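Local coordinates for alpha-aminoadipate/glutamate carrier protein LysW (PDB 3VPB) that carries the covalently bound glutamate and alpha-aminoadipate intermediates through arginine and lysine biosynthesis on its C-terminal residue, at residues 34-39 against 43-48; 23-26 against 32-35. All blocks are in the same frame, centred on the assembly; numbering follows the deposited sequence.

Interaction 1 of 2, residues 34-39 against 43-48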
loop_
_atom_site.group_PDB
_atom_site.type_symbol
_atom_site.label_atom_id
_atom_site.label_comp_id
_atom_site.label_asym_id
_atom_site.label_seq_id
_atom_site.Cartn_x
_atom_site.Cartn_y
_atom_site.Cartn_z
ATOM N N GLU E 34 -10.424 18.932 -10.092
ATOM C CA GLU E 34 -10.774 18.501 -11.436
ATOM C C GLU E 34 -12.096 19.139 -11.823
ATOM O O GLU E 34 -13.032 19.152 -11.026
ATOM C CB GLU E 34 -10.928 16.988 -11.457
ATOM C CG GLU E 34 -10.903 16.366 -12.839
ATOM C CD GLU E 34 -10.349 14.947 -12.795
ATOM O OE1 GLU E 34 -9.882 14.460 -13.848
ATOM O OE2 GLU E 34 -10.379 14.319 -11.700
ATOM N N VAL E 35 -12.196 19.660 -13.041
ATOM C CA VAL E 35 -13.520 20.117 -13.479
ATOM C C VAL E 35 -14.358 18.938 -13.993
ATOM O O VAL E 35 -13.824 17.984 -14.579
ATOM C CB VAL E 35 -13.514 21.425 -14.393
ATOM C CG1 VAL E 35 -12.116 21.965 -14.681
ATOM C CG2 VAL E 35 -14.411 21.317 -15.641
ATOM N N TYR E 36 -15.658 18.973 -13.701
ATOM C CA TYR E 36 -16.573 17.944 -14.185
ATOM C C TYR E 36 -17.922 18.575 -14.514
ATOM O O TYR E 36 -18.188 19.718 -14.143
ATOM C CB TYR E 36 -16.713 16.786 -13.174
ATOM C CG TYR E 36 -17.496 17.106 -11.919
ATOM C CD1 TYR E 36 -18.823 16.676 -11.771
ATOM C CD2 TYR E 36 -16.912 17.815 -10.870
ATOM C CE1 TYR E 36 -19.549 16.960 -10.609
ATOM C CE2 TYR E 36 -17.625 18.093 -9.700
ATOM C CZ TYR E 36 -18.944 17.661 -9.583
ATOM O OH TYR E 36 -19.659 17.947 -8.449
ATOM N N ASN E 37 -18.752 17.822 -15.225
ATOM C CA ASN E 37 -20.088 18.272 -15.580
ATOM C C ASN E 37 -21.137 17.673 -14.651
ATOM O O ASN E 37 -21.152 16.470 -14.405
ATOM C CB ASN E 37 -20.401 17.909 -17.030
ATOM C CG ASN E 37 -21.834 18.232 -17.412
ATOM O OD1 ASN E 37 -22.287 19.367 -17.274
ATOM N ND2 ASN E 37 -22.554 17.227 -17.891
ATOM N N ASP E 38 -21.993 18.535 -14.122
ATOM C CA ASP E 38 -23.105 18.123 -13.283
ATOM C C ASP E 38 -24.352 18.732 -13.934
ATOM O O ASP E 38 -24.677 19.887 -13.676
ATOM C CB ASP E 38 -22.866 18.650 -11.859
ATOM C CG ASP E 38 -23.720 17.950 -10.806
ATOM O OD1 ASP E 38 -24.935 18.213 -10.750
ATOM O OD2 ASP E 38 -23.167 17.164 -10.011
ATOM N N HIS E 39 -25.021 17.966 -14.802
ATOM C CA HIS E 39 -26.191 18.440 -15.565
ATOM C C HIS E 39 -25.763 19.562 -16.525
ATOM O O HIS E 39 -25.006 19.326 -17.451
ATOM C CB HIS E 39 -27.311 18.915 -14.615
ATOM C CG HIS E 39 -28.679 18.967 -15.240
ATOM N ND1 HIS E 39 -29.838 18.811 -14.503
ATOM C CD2 HIS E 39 -29.074 19.160 -16.522
ATOM C CE1 HIS E 39 -30.884 18.899 -15.307
ATOM N NE2 HIS E 39 -30.449 19.116 -16.536
ATOM N N ALA E 43 -18.562 21.999 -12.480
ATOM C CA ALA E 43 -18.328 22.017 -11.050
ATOM C C ALA E 43 -16.908 21.523 -10.795
ATOM O O ALA E 43 -16.225 21.055 -11.714
ATOM C CB ALA E 43 -19.353 21.136 -10.337
ATOM N N LEU E 44 -16.456 21.648 -9.552
ATOM C CA LEU E 44 -15.102 21.244 -9.204
ATOM C C LEU E 44 -15.134 20.187 -8.116
ATOM O O LEU E 44 -15.865 20.330 -7.138
ATOM C CB LEU E 44 -14.335 22.456 -8.713
ATOM C CG LEU E 44 -14.039 23.579 -9.707
ATOM C CD1 LEU E 44 -13.508 24.802 -9.000
ATOM C CD2 LEU E 44 -13.047 23.108 -10.758
ATOM N N ARG E 45 -14.350 19.127 -8.268
ATOM C CA ARG E 45 -14.110 18.240 -7.124
ATOM C C ARG E 45 -12.618 17.958 -6.939
ATOM O O ARG E 45 -11.812 18.276 -7.810
ATOM C CB ARG E 45 -14.926 16.950 -7.233
ATOM C CG ARG E 45 -14.666 16.170 -8.487
ATOM C CD ARG E 45 -15.251 14.778 -8.385
ATOM N NE ARG E 45 -15.224 14.158 -9.701
ATOM C CZ ARG E 45 -16.309 13.899 -10.431
ATOM N NH1 ARG E 45 -17.528 14.165 -9.963
ATOM N NH2 ARG E 45 -16.172 13.351 -11.629
ATOM N N LEU E 46 -12.257 17.367 -5.799
ATOM C CA LEU E 46 -10.873 17.006 -5.501
ATOM C C LEU E 46 -10.303 16.102 -6.584
ATOM O O LEU E 46 -10.924 15.088 -6.944
ATOM C CB LEU E 46 -10.794 16.299 -4.143
ATOM C CG LEU E 46 -9.481 16.372 -3.349
ATOM C CD1 LEU E 46 -9.154 17.809 -2.966
ATOM C CD2 LEU E 46 -9.555 15.489 -2.120
ATOM N N ALA E 47 -9.139 16.471 -7.116
ATOM C CA ALA E 47 -8.488 15.668 -8.161
ATOM C C ALA E 47 -7.955 14.382 -7.539
ATOM O O ALA E 47 -7.699 14.335 -6.334
ATOM C CB ALA E 47 -7.354 16.423 -8.780
ATOM N N GLU E 48 -7.764 13.352 -8.364
ATOM C CA GLU E 48 -7.122 12.122 -7.894
ATOM C C GLU E 48 -5.647 12.339 -7.594
ATOM O O GLU E 48 -5.000 13.195 -8.209
ATOM C CB GLU E 48 -7.232 11.036 -8.959
ATOM C CG GLU E 48 -8.587 10.460 -9.133
ATOM C CD GLU E 48 -8.528 9.139 -9.888
ATOM O OE1 GLU E 48 -9.335 8.241 -9.559
ATOM O OE2 GLU E 48 -7.672 9.003 -10.804
HETATM O O HOH W 1 -12.877 13.635 -10.916
#

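Interaction 2 of 2, residues 23-26 against 32-35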
loop_
_atom_site.group_PDB
_atom_site.type_symbol
_atom_site.label_atom_id
_atom_site.label_comp_id
_atom_site.label_asym_id
_atom_site.label_seq_id
_atom_site.Cartn_x
_atom_site.Cartn_y
_atom_site.Cartn_z
ATOM N N GLU E 23 -10.241 18.449 -16.867
ATOM C CA GLU E 23 -9.027 19.250 -16.697
ATOM C C GLU E 23 -8.748 19.536 -15.232
ATOM O O GLU E 23 -9.660 19.580 -14.426
ATOM C CB GLU E 23 -9.140 20.571 -17.440
ATOM C CG GLU E 23 -8.886 20.465 -18.915
ATOM C CD GLU E 23 -8.651 21.806 -19.538
ATOM O OE1 GLU E 23 -7.521 22.340 -19.433
ATOM O OE2 GLU E 23 -9.607 22.321 -20.146
ATOM N N ILE E 24 -7.472 19.729 -14.912
ATOM C CA ILE E 24 -7.030 19.971 -13.547
ATOM C C ILE E 24 -6.792 21.457 -13.330
ATOM O O ILE E 24 -6.205 22.125 -14.197
ATOM C CB ILE E 24 -5.709 19.212 -13.268
ATOM C CG1 ILE E 24 -5.909 17.698 -13.388
ATOM C CG2 ILE E 24 -5.130 19.584 -11.905
ATOM C CD1 ILE E 24 -7.044 17.128 -12.572
ATOM N N VAL E 25 -7.251 21.975 -12.188
ATOM C CA VAL E 25 -6.966 23.365 -11.787
ATOM C C VAL E 25 -6.465 23.409 -10.338
ATOM O O VAL E 25 -6.975 22.689 -9.468
ATOM C CB VAL E 25 -8.185 24.334 -11.988
ATOM C CG1 VAL E 25 -8.707 24.269 -13.419
ATOM C CG2 VAL E 25 -9.320 24.051 -11.018
ATOM N N GLU E 26 -5.469 24.254 -10.090
ATOM C CA GLU E 26 -4.905 24.398 -8.761
ATOM C C GLU E 26 -5.540 25.571 -8.051
ATOM O O GLU E 26 -5.739 26.631 -8.647
ATOM C CB GLU E 26 -3.399 24.628 -8.840
ATOM C CG GLU E 26 -2.620 23.401 -9.247
ATOM C CD GLU E 26 -1.540 23.052 -8.243
ATOM O OE1 GLU E 26 -0.887 22.000 -8.429
ATOM O OE2 GLU E 26 -1.355 23.827 -7.265
ATOM N N GLN E 32 -5.698 20.434 -5.337
ATOM C CA GLN E 32 -5.727 20.170 -6.764
ATOM C C GLN E 32 -7.142 19.717 -7.068
ATOM O O GLN E 32 -7.688 18.879 -6.343
ATOM C CB GLN E 32 -4.731 19.075 -7.118
ATOM C CG GLN E 32 -3.309 19.582 -7.399
ATOM C CD GLN E 32 -3.068 19.830 -8.875
ATOM O OE1 GLN E 32 -2.355 19.069 -9.543
ATOM N NE2 GLN E 32 -3.684 20.884 -9.405
ATOM N N LEU E 33 -7.732 20.289 -8.119
ATOM C CA LEU E 33 -9.154 20.121 -8.407
ATOM C C LEU E 33 -9.338 19.654 -9.841
ATOM O O LEU E 33 -8.504 19.937 -10.697
ATOM C CB LEU E 33 -9.915 21.446 -8.182
ATOM C CG LEU E 33 -9.746 22.104 -6.797
ATOM C CD1 LEU E 33 -10.331 23.540 -6.744
ATOM C CD2 LEU E 33 -10.341 21.238 -5.704
ATOM N N GLU E 34 -10.424 18.932 -10.092
ATOM C CA GLU E 34 -10.774 18.501 -11.436
ATOM C C GLU E 34 -12.096 19.139 -11.823
ATOM O O GLU E 34 -13.032 19.152 -11.026
ATOM C CB GLU E 34 -10.928 16.988 -11.457
ATOM C CG GLU E 34 -10.903 16.366 -12.839
ATOM C CD GLU E 34 -10.349 14.947 -12.795
ATOM O OE1 GLU E 34 -9.882 14.460 -13.848
ATOM O OE2 GLU E 34 -10.379 14.319 -11.700
ATOM N N VAL E 35 -12.196 19.660 -13.041
ATOM C CA VAL E 35 -13.520 20.117 -13.479
ATOM C C VAL E 35 -14.358 18.938 -13.993
ATOM O O VAL E 35 -13.824 17.984 -14.579
ATOM C CB VAL E 35 -13.514 21.425 -14.393
ATOM C CG1 VAL E 35 -12.116 21.965 -14.681
ATOM C CG2 VAL E 35 -14.411 21.317 -15.641
#

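Interaction 1 of 2, residues 34-39 against 43-48
Tyr36 and Arg45 meet plane to plane, the guanidinium lying nearly flat over one face of the phenol ring with their planes 21° apart. It is a cation-pi stack as well as a packing contact: CZ of Arg45 sits 4.0 Å from the centroid of the Tyr36 ring, and NH1 hangs over the middle of that face. Both first torsions (Tyr36 chi1 72°, Arg45 chi1 57°) set CG between the backbone N and carbonyl carbon, bringing the two groups together above the strands. The opposite ring face takes the methyl of Ala43, whose CB makes a CH-pi contact 3.9 Å from the Tyr36 centroid, while the carbonyl carbon of Leu44 lies at the ring edge. With an alanine in place of Tyr36, the guanidinium would probably lose the face it lies on, leaving it mainly its polar partners, and the Ala43 methyl would lose its cover. In the guanidinium plane, a water accepts from Arg45 NE at 2.7 Å and donates to Glu34 OE2 at 2.7 Å, joining the opposite charges indirectly; NH2 of Arg45 forms a salt bridge with Glu111 of a neighbouring ArgX chain. On the other side of the sheet, CB of Val35 rests 4.0 Å from CD2 of Leu44, which also packs on Val25 and Leu33. Beneath the side chains, Glu34 N bonds Arg45 O at 2.8 Å, and Ala43 N bonds Tyr36 O at 2.8 Å, each with a reciprocal bond. This register of hydrogen-bonded and non-hydrogen-bonded pairs is that of an antiparallel beta hairpin, here within the zinc-ribbon globular domain of LysW.

Interaction 2 of 2, residues 23-26 against 32-35
The side-chain amide of Gln32 lies between two neighbours from the facing strand: OE1 of Glu26 stands over one face, 3.1 Å from Gln32 CD, and CG2 of Ile24 approaches from the opposite side of the plane, toward the NE2 edge. Carboxylate and amide planes are 45° apart, and no hydrogen bond joins them; Glu26 CG and Gln32 NE2 are modelled too close, so the exact placing of the amide is doubtful. The two strands form an antiparallel beta hairpin of the zinc ribbon, and the turn joining them carries the zinc ligands His27 and Cys29. Val25 and Leu33 are its hydrogen-bonded pair, with Val25 N to Leu33 O at 2.8 Å and Leu33 N to Val25 O at 2.9 Å, the latter more bent at the hydrogen. Their side chains share one face of the sheet, where CG2 of Val25 meets CB of Leu33 at 3.9 Å. Leu33 also packs on Cys6 and His27, which places it in the second shell of the zinc site, and both residues touch Leu44 of strand 41-46, on the far side of the central strand from Val25. Across the sheet Ile24 turns its end toward Glu34: CG1 stands beside the backbone N (chi1 -63°), and the bend at chi2 brings CD1 to 3.9 Å from Glu34 CG, so that the methyl lies against the aliphatic part of the acid. Ile9 of an ArgX chain other than the one bridged to Arg45 packs on both residues. Where the hairpin opens, Val35 N donates to Glu23 O at 2.9 Å, nearly straight at 164°.

Overall arrangement
From the N terminus, the chain first builds the hairpin of strands 2-5 and 12-15, which leads through a long loop to residues 23-26. Interaction 2 closes the turn that follows, which carries His27 and Cys29; with Cys6 and Cys9 of the first hairpin they bind the zinc ion. Strand 32-38 then runs on into a tighter turn, closed by interaction 1. The two closures follow one another, neither enclosing the other, and they overlap at Glu34 and Val35 on the central strand of a three-stranded antiparallel sheet. Strands 24-26 and 41-46 flank it; Val25 and Leu44 touch on one face, and Ala47 N probably bonds Gln32 O just before the chain leaves toward its C-terminal tail.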